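Local coordinates for protein SUMO-1 cysteine protease S273R (African swine fever virus pig/Kenya/KEN-50/1950, PDB 6LJ9) that probably cleaves the viral polyprotein precursors pp220 and pp62 into core-shell proteins as a SUMO-protease-like cysteine protease and blunts host innate immune responses, at residues B[99-104]-B[146-151]; B[14-19]-B[239-244]. All coordinates share one frame; numbering follows the deposited sequence.

Contact 1: B[99-104]-B[146-151]; sequences RWAIKY and VKRPCN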
loop_
_atom_site.group_PDB
_atom_site.type_symbol
_atom_site.label_atom_id
_atom_site.label_comp_id
_atom_site.label_asym_id
_atom_site.label_seq_id
_atom_site.Cartn_x
_atom_site.Cartn_y
_atom_site.Cartn_z
ATOM N N ARG B 99 -11.967 -2.617 -9.161
ATOM C CA ARG B 99 -12.226 -1.707 -8.049
ATOM C C ARG B 99 -11.193 -1.868 -6.941
ATOM O O ARG B 99 -10.818 -0.884 -6.291
ATOM C CB ARG B 99 -13.635 -1.932 -7.498
ATOM C CG ARG B 99 -14.736 -1.290 -8.328
ATOM C CD ARG B 99 -16.115 -1.745 -7.877
ATOM N NE ARG B 99 -17.172 -0.952 -8.500
ATOM C CZ ARG B 99 -17.630 -1.150 -9.732
ATOM N NH1 ARG B 99 -17.123 -2.118 -10.483
ATOM N NH2 ARG B 99 -18.592 -0.377 -10.215
ATOM N N TRP B 100 -10.726 -3.096 -6.705
ATOM C CA TRP B 100 -9.702 -3.311 -5.688
ATOM C C TRP B 100 -8.378 -2.671 -6.083
ATOM O O TRP B 100 -7.598 -2.273 -5.210
ATOM C CB TRP B 100 -9.515 -4.806 -5.434
ATOM C CG TRP B 100 -10.686 -5.454 -4.763
ATOM C CD1 TRP B 100 -11.800 -4.834 -4.274
ATOM C CD2 TRP B 100 -10.860 -6.852 -4.505
ATOM N NE1 TRP B 100 -12.655 -5.760 -3.729
ATOM C CE2 TRP B 100 -12.101 -7.006 -3.858
ATOM C CE3 TRP B 100 -10.086 -7.988 -4.761
ATOM C CZ2 TRP B 100 -12.587 -8.251 -3.462
ATOM C CZ3 TRP B 100 -10.569 -9.223 -4.367
ATOM C CH2 TRP B 100 -11.808 -9.344 -3.725
ATOM N N ALA B 101 -8.110 -2.561 -7.386
ATOM C CA ALA B 101 -6.891 -1.907 -7.848
ATOM C C ALA B 101 -6.887 -0.415 -7.543
ATOM O O ALA B 101 -5.815 0.198 -7.527
ATOM C CB ALA B 101 -6.708 -2.138 -9.347
ATOM N N ILE B 102 -8.058 0.180 -7.307
ATOM C CA ILE B 102 -8.116 1.573 -6.877
ATOM C C ILE B 102 -7.575 1.708 -5.459
ATOM O O ILE B 102 -6.737 2.572 -5.172
ATOM C CB ILE B 102 -9.556 2.107 -6.976
ATOM C CG1 ILE B 102 -10.167 1.777 -8.338
ATOM C CG2 ILE B 102 -9.588 3.607 -6.725
ATOM C CD1 ILE B 102 -11.638 2.115 -8.442
ATOM N N LYS B 103 -8.050 0.853 -4.551
ATOM C CA LYS B 103 -7.666 0.943 -3.148
ATOM C C LYS B 103 -6.257 0.408 -2.918
ATOM O O LYS B 103 -5.447 1.045 -2.235
ATOM C CB LYS B 103 -8.686 0.190 -2.290
ATOM C CG LYS B 103 -8.246 -0.103 -0.869
ATOM C CD LYS B 103 -9.353 -0.816 -0.108
ATOM C CE LYS B 103 -8.835 -1.448 1.171
ATOM N NZ LYS B 103 -8.211 -0.446 2.077
ATOM N N TYR B 104 -5.949 -0.757 -3.481
ATOM C CA TYR B 104 -4.614 -1.346 -3.395
ATOM C C TYR B 104 -3.829 -0.891 -4.620
ATOM O O TYR B 104 -3.918 -1.496 -5.691
ATOM C CB TYR B 104 -4.705 -2.864 -3.300
ATOM C CG TYR B 104 -5.502 -3.347 -2.108
ATOM C CD1 TYR B 104 -4.913 -3.455 -0.856
ATOM C CD2 TYR B 104 -6.844 -3.689 -2.234
ATOM C CE1 TYR B 104 -5.635 -3.891 0.238
ATOM C CE2 TYR B 104 -7.573 -4.128 -1.143
ATOM C CZ TYR B 104 -6.965 -4.227 0.090
ATOM O OH TYR B 104 -7.687 -4.664 1.177
ATOM N N VAL B 146 -3.637 2.205 -17.012
ATOM C CA VAL B 146 -2.718 2.629 -15.959
ATOM C C VAL B 146 -1.458 1.777 -16.031
ATOM O O VAL B 146 -1.525 0.557 -16.205
ATOM C CB VAL B 146 -3.383 2.530 -14.568
ATOM C CG1 VAL B 146 -2.338 2.395 -13.473
ATOM C CG2 VAL B 146 -4.266 3.741 -14.310
ATOM N N LYS B 147 -0.302 2.430 -15.901
ATOM C CA LYS B 147 0.979 1.755 -15.732
ATOM C C LYS B 147 1.595 2.223 -14.423
ATOM O O LYS B 147 1.831 3.422 -14.239
ATOM C CB LYS B 147 1.922 2.035 -16.904
ATOM C CG LYS B 147 1.369 1.608 -18.248
ATOM C CD LYS B 147 2.459 1.096 -19.178
ATOM C CE LYS B 147 3.562 2.121 -19.372
ATOM N NZ LYS B 147 4.125 2.072 -20.752
ATOM N N ARG B 148 1.853 1.280 -13.520
ATOM C CA ARG B 148 2.349 1.600 -12.189
ATOM C C ARG B 148 3.073 0.384 -11.637
ATOM O O ARG B 148 2.733 -0.749 -11.997
ATOM C CB ARG B 148 1.199 2.010 -11.258
ATOM C CG ARG B 148 0.186 0.904 -11.018
ATOM C CD ARG B 148 -0.983 1.386 -10.179
ATOM N NE ARG B 148 -1.845 0.280 -9.772
ATOM C CZ ARG B 148 -2.977 0.423 -9.092
ATOM N NH1 ARG B 148 -3.395 1.631 -8.739
ATOM N NH2 ARG B 148 -3.693 -0.644 -8.764
ATOM N N PRO B 149 4.075 0.579 -10.778
ATOM C CA PRO B 149 4.778 -0.570 -10.191
ATOM C C PRO B 149 3.877 -1.327 -9.227
ATOM O O PRO B 149 3.302 -0.747 -8.304
ATOM C CB PRO B 149 5.969 0.072 -9.471
ATOM C CG PRO B 149 5.524 1.470 -9.190
ATOM C CD PRO B 149 4.655 1.862 -10.350
ATOM N N CYS B 150 3.760 -2.634 -9.451
ATOM C CA CYS B 150 2.912 -3.508 -8.653
ATOM C C CYS B 150 3.745 -4.656 -8.102
ATOM O O CYS B 150 4.498 -5.293 -8.847
ATOM C CB CYS B 150 1.749 -4.053 -9.487
ATOM S SG CYS B 150 0.672 -2.787 -10.197
ATOM N N ASN B 151 3.612 -4.912 -6.800
ATOM C CA ASN B 151 4.256 -6.049 -6.152
ATOM C C ASN B 151 3.264 -7.149 -5.791
ATOM O O ASN B 151 3.617 -8.077 -5.057
ATOM C CB ASN B 151 5.028 -5.596 -4.907
ATOM C CG ASN B 151 4.178 -4.783 -3.946
ATOM O OD1 ASN B 151 2.952 -4.764 -4.037
ATOM N ND2 ASN B 151 4.837 -4.109 -3.008
#
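Arg148 reaches out of the loop that follows strand 144-146 and delivers its guanidinium to the carbonyl oxygen of Ala101, in the last turn of helix 90-103. Hydrogen bonding dominates: NH2 of Arg148 lies 2.6 Å from Ala101 O in a fairly straight bond (159°), with the oxygen practically in the guanidinium plane and the nitrogen tilted 19° from the carbonyl plane. Arg148 NH1 adds a weak, more bent bond to Ala101 O at 3.1 Å; the single acceptor sits at the guanidinium edge. From CG, set between the backbone N and the carbonyl carbon (chi1 63°), the chain of Arg148 runs extended to the helix.

The bonded carbonyl belongs to a helix C-terminus, where the final carbonyls lack partners from a following turn, and the positive group probably also suits the negative end of the helix dipole. Tyr104, the first residue to leave helical geometry, brings its O to 3.2 Å from Arg148 NH2, at an angle too poor for a bond.

Ala101 CB lies 3.4 Å from Arg148 NH2, a close van der Waals approach to the charged group. Beyond the segments, Arg148 NH2 also bonds Phe107 O, and NE weakly meets Gln139.

Contact 2: B[14-19]-B[239-244]; sequences CAEHIT and YIRARL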
loop_
_atom_site.group_PDB
_atom_site.type_symbol
_atom_site.label_atom_id
_atom_site.label_comp_id
_atom_site.label_asym_id
_atom_site.label_seq_id
_atom_site.Cartn_x
_atom_site.Cartn_y
_atom_site.Cartn_z
ATOM N N CYS B 14 -21.037 0.861 -0.761
ATOM C CA CYS B 14 -20.202 1.921 -1.299
ATOM C C CYS B 14 -18.867 1.350 -1.764
ATOM O O CYS B 14 -18.432 0.281 -1.328
ATOM C CB CYS B 14 -19.956 3.011 -0.254
ATOM S SG CYS B 14 -21.418 3.688 0.569
ATOM N N ALA B 15 -18.214 2.078 -2.668
ATOM C CA ALA B 15 -16.891 1.673 -3.118
ATOM C C ALA B 15 -15.907 1.711 -1.952
ATOM O O ALA B 15 -16.033 2.522 -1.029
ATOM C CB ALA B 15 -16.406 2.575 -4.253
ATOM N N GLU B 16 -14.920 0.813 -2.001
ATOM C CA GLU B 16 -13.997 0.655 -0.880
ATOM C C GLU B 16 -13.176 1.918 -0.640
ATOM O O GLU B 16 -12.875 2.255 0.510
ATOM C CB GLU B 16 -13.080 -0.544 -1.126
ATOM C CG GLU B 16 -13.814 -1.846 -1.399
ATOM C CD GLU B 16 -13.676 -2.846 -0.267
ATOM O OE1 GLU B 16 -12.855 -2.607 0.643
ATOM O OE2 GLU B 16 -14.388 -3.872 -0.289
ATOM N N HIS B 17 -12.804 2.623 -1.708
ATOM C CA HIS B 17 -12.003 3.834 -1.580
ATOM C C HIS B 17 -12.820 5.051 -1.165
ATOM O O HIS B 17 -12.238 6.126 -0.975
ATOM C CB HIS B 17 -11.277 4.134 -2.895
ATOM C CG HIS B 17 -12.194 4.323 -4.063
ATOM N ND1 HIS B 17 -12.732 3.266 -4.765
ATOM C CD2 HIS B 17 -12.660 5.446 -4.659
ATOM C CE1 HIS B 17 -13.493 3.730 -5.741
ATOM N NE2 HIS B 17 -13.467 5.049 -5.698
ATOM N N ILE B 18 -14.135 4.918 -1.025
ATOM C CA ILE B 18 -14.978 6.037 -0.620
ATOM C C ILE B 18 -14.836 6.238 0.884
ATOM O O ILE B 18 -15.068 5.313 1.670
ATOM C CB ILE B 18 -16.442 5.797 -1.010
ATOM C CG1 ILE B 18 -16.582 5.725 -2.532
ATOM C CG2 ILE B 18 -17.332 6.890 -0.438
ATOM C CD1 ILE B 18 -16.001 6.918 -3.258
ATOM N N THR B 19 -14.458 7.454 1.286
ATOM C CA THR B 19 -14.230 7.746 2.696
ATOM C C THR B 19 -15.527 8.055 3.439
ATOM O O THR B 19 -15.605 7.838 4.653
ATOM C CB THR B 19 -13.247 8.915 2.829
ATOM O OG1 THR B 19 -12.061 8.628 2.078
ATOM C CG2 THR B 19 -12.863 9.148 4.285
ATOM N N TYR B 239 -9.789 -15.315 -1.583
ATOM C CA TYR B 239 -8.371 -15.640 -1.455
ATOM C C TYR B 239 -7.506 -14.452 -1.851
ATOM O O TYR B 239 -6.558 -14.095 -1.143
ATOM C CB TYR B 239 -8.034 -16.864 -2.308
ATOM C CG TYR B 239 -6.593 -17.313 -2.199
ATOM C CD1 TYR B 239 -6.176 -18.118 -1.148
ATOM C CD2 TYR B 239 -5.652 -16.940 -3.151
ATOM C CE1 TYR B 239 -4.862 -18.535 -1.043
ATOM C CE2 TYR B 239 -4.334 -17.352 -3.055
ATOM C CZ TYR B 239 -3.946 -18.150 -1.999
ATOM O OH TYR B 239 -2.638 -18.563 -1.896
ATOM N N ILE B 240 -7.827 -13.819 -2.982
ATOM C CA ILE B 240 -7.059 -12.662 -3.433
ATOM C C ILE B 240 -7.168 -11.524 -2.425
ATOM O O ILE B 240 -6.172 -10.874 -2.088
ATOM C CB ILE B 240 -7.523 -12.223 -4.834
ATOM C CG1 ILE B 240 -7.214 -13.313 -5.865
ATOM C CG2 ILE B 240 -6.878 -10.898 -5.219
ATOM C CD1 ILE B 240 -7.639 -12.964 -7.278
ATOM N N ARG B 241 -8.378 -11.273 -1.921
ATOM C CA ARG B 241 -8.569 -10.178 -0.975
ATOM C C ARG B 241 -7.859 -10.454 0.345
ATOM O O ARG B 241 -7.260 -9.546 0.936
ATOM C CB ARG B 241 -10.059 -9.934 -0.742
ATOM C CG ARG B 241 -10.356 -8.785 0.209
ATOM C CD ARG B 241 -9.680 -7.505 -0.254
ATOM N NE ARG B 241 -9.918 -6.392 0.659
ATOM C CZ ARG B 241 -10.879 -5.488 0.499
ATOM N NH1 ARG B 241 -11.697 -5.563 -0.542
ATOM N NH2 ARG B 241 -11.022 -4.507 1.381
ATOM N N ALA B 242 -7.912 -11.699 0.825
ATOM C CA ALA B 242 -7.229 -12.038 2.070
ATOM C C ALA B 242 -5.717 -11.907 1.925
ATOM O O ALA B 242 -5.043 -11.414 2.836
ATOM C CB ALA B 242 -7.607 -13.451 2.511
ATOM N N ARG B 243 -5.165 -12.345 0.790
ATOM C CA ARG B 243 -3.731 -12.190 0.566
ATOM C C ARG B 243 -3.353 -10.719 0.441
ATOM O O ARG B 243 -2.267 -10.310 0.871
ATOM C CB ARG B 243 -3.301 -12.958 -0.684
ATOM C CG ARG B 243 -3.560 -14.456 -0.628
ATOM C CD ARG B 243 -2.593 -15.176 0.295
ATOM N NE ARG B 243 -1.223 -15.143 -0.208
ATOM C CZ ARG B 243 -0.261 -14.377 0.295
ATOM N NH1 ARG B 243 -0.516 -13.581 1.324
ATOM N NH2 ARG B 243 0.957 -14.410 -0.227
ATOM N N LEU B 244 -4.239 -9.910 -0.148
ATOM C CA LEU B 244 -3.989 -8.475 -0.238
ATOM C C LEU B 244 -3.956 -7.835 1.143
ATOM O O LEU B 244 -3.145 -6.936 1.400
ATOM C CB LEU B 244 -5.052 -7.809 -1.113
ATOM C CG LEU B 244 -4.903 -7.959 -2.628
ATOM C CD1 LEU B 244 -6.097 -7.349 -3.347
ATOM C CD2 LEU B 244 -3.607 -7.319 -3.104
#
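Glu16 and Arg241 make this contact, each burying the same amount of surface, and their side chains come from opposite directions to meet end-on in a salt bridge. Arg241 grips the carboxylate with both terminal nitrogens, one to each oxygen: NH2 to Glu16 OE1 at 2.7 Å, nearly straight at 166°, and NH1 to Glu16 OE2 at 3.2 Å. Two bonds to two oxygens do not make this a coplanar pair, however. The carboxylate and guanidinium planes are turned 64° apart. Glu16 OE1 lies close to the guanidinium plane, whereas OE2 is tilted from it, and both oxygens are approached from above the carboxylate plane.

Glu16 belongs to a type I beta turn from Ala15 to Ile18, closed by Ile18 N on Ala15 O at 3.1 Å, and its chain bends at chi2 (-110°) to present the carboxylate. Arg241, its CG anti to the backbone N, likewise bends at chi2, runs straight to NE and then turns the guanidinium about the CD-NE bond. NH2 has another hydrogen-bond partner in Thr8, and Trp100 supplies a cation-pi contact, so the buried group is held by more than its carboxylate; the ion pair would be expected to favour the charged form of both residues.

The turn follows helix 3-6, and the Cys14–Cys24 disulfide lies immediately before it. Arg241 projects from helix 232-244, which packs on strand 169-175 through Tyr239, Arg243 and Leu244, while Lys103 of helix 90-103 touches both Glu16 and Arg241.

Both contacts are partly buried and rest on an arginine, yet the partners differ: in contact 1 the guanidinium serves a neutral backbone carbonyl at a helix end, whereas in contact 2 it meets a carboxylate in an ion pair. Contact 2 lies deeper: its centre is about 8 Å from the centre of the chain, that of contact 1 about 12 Å. It joins the N-terminal region to a helix of the Ulp1-like catalytic domain. Helix 90-103 links the two, and Ile102 CD1 packs 3.7 Å from His17 CE1. Both contacts lie away from the catalytic residues, and their centres stand about 12 Å apart.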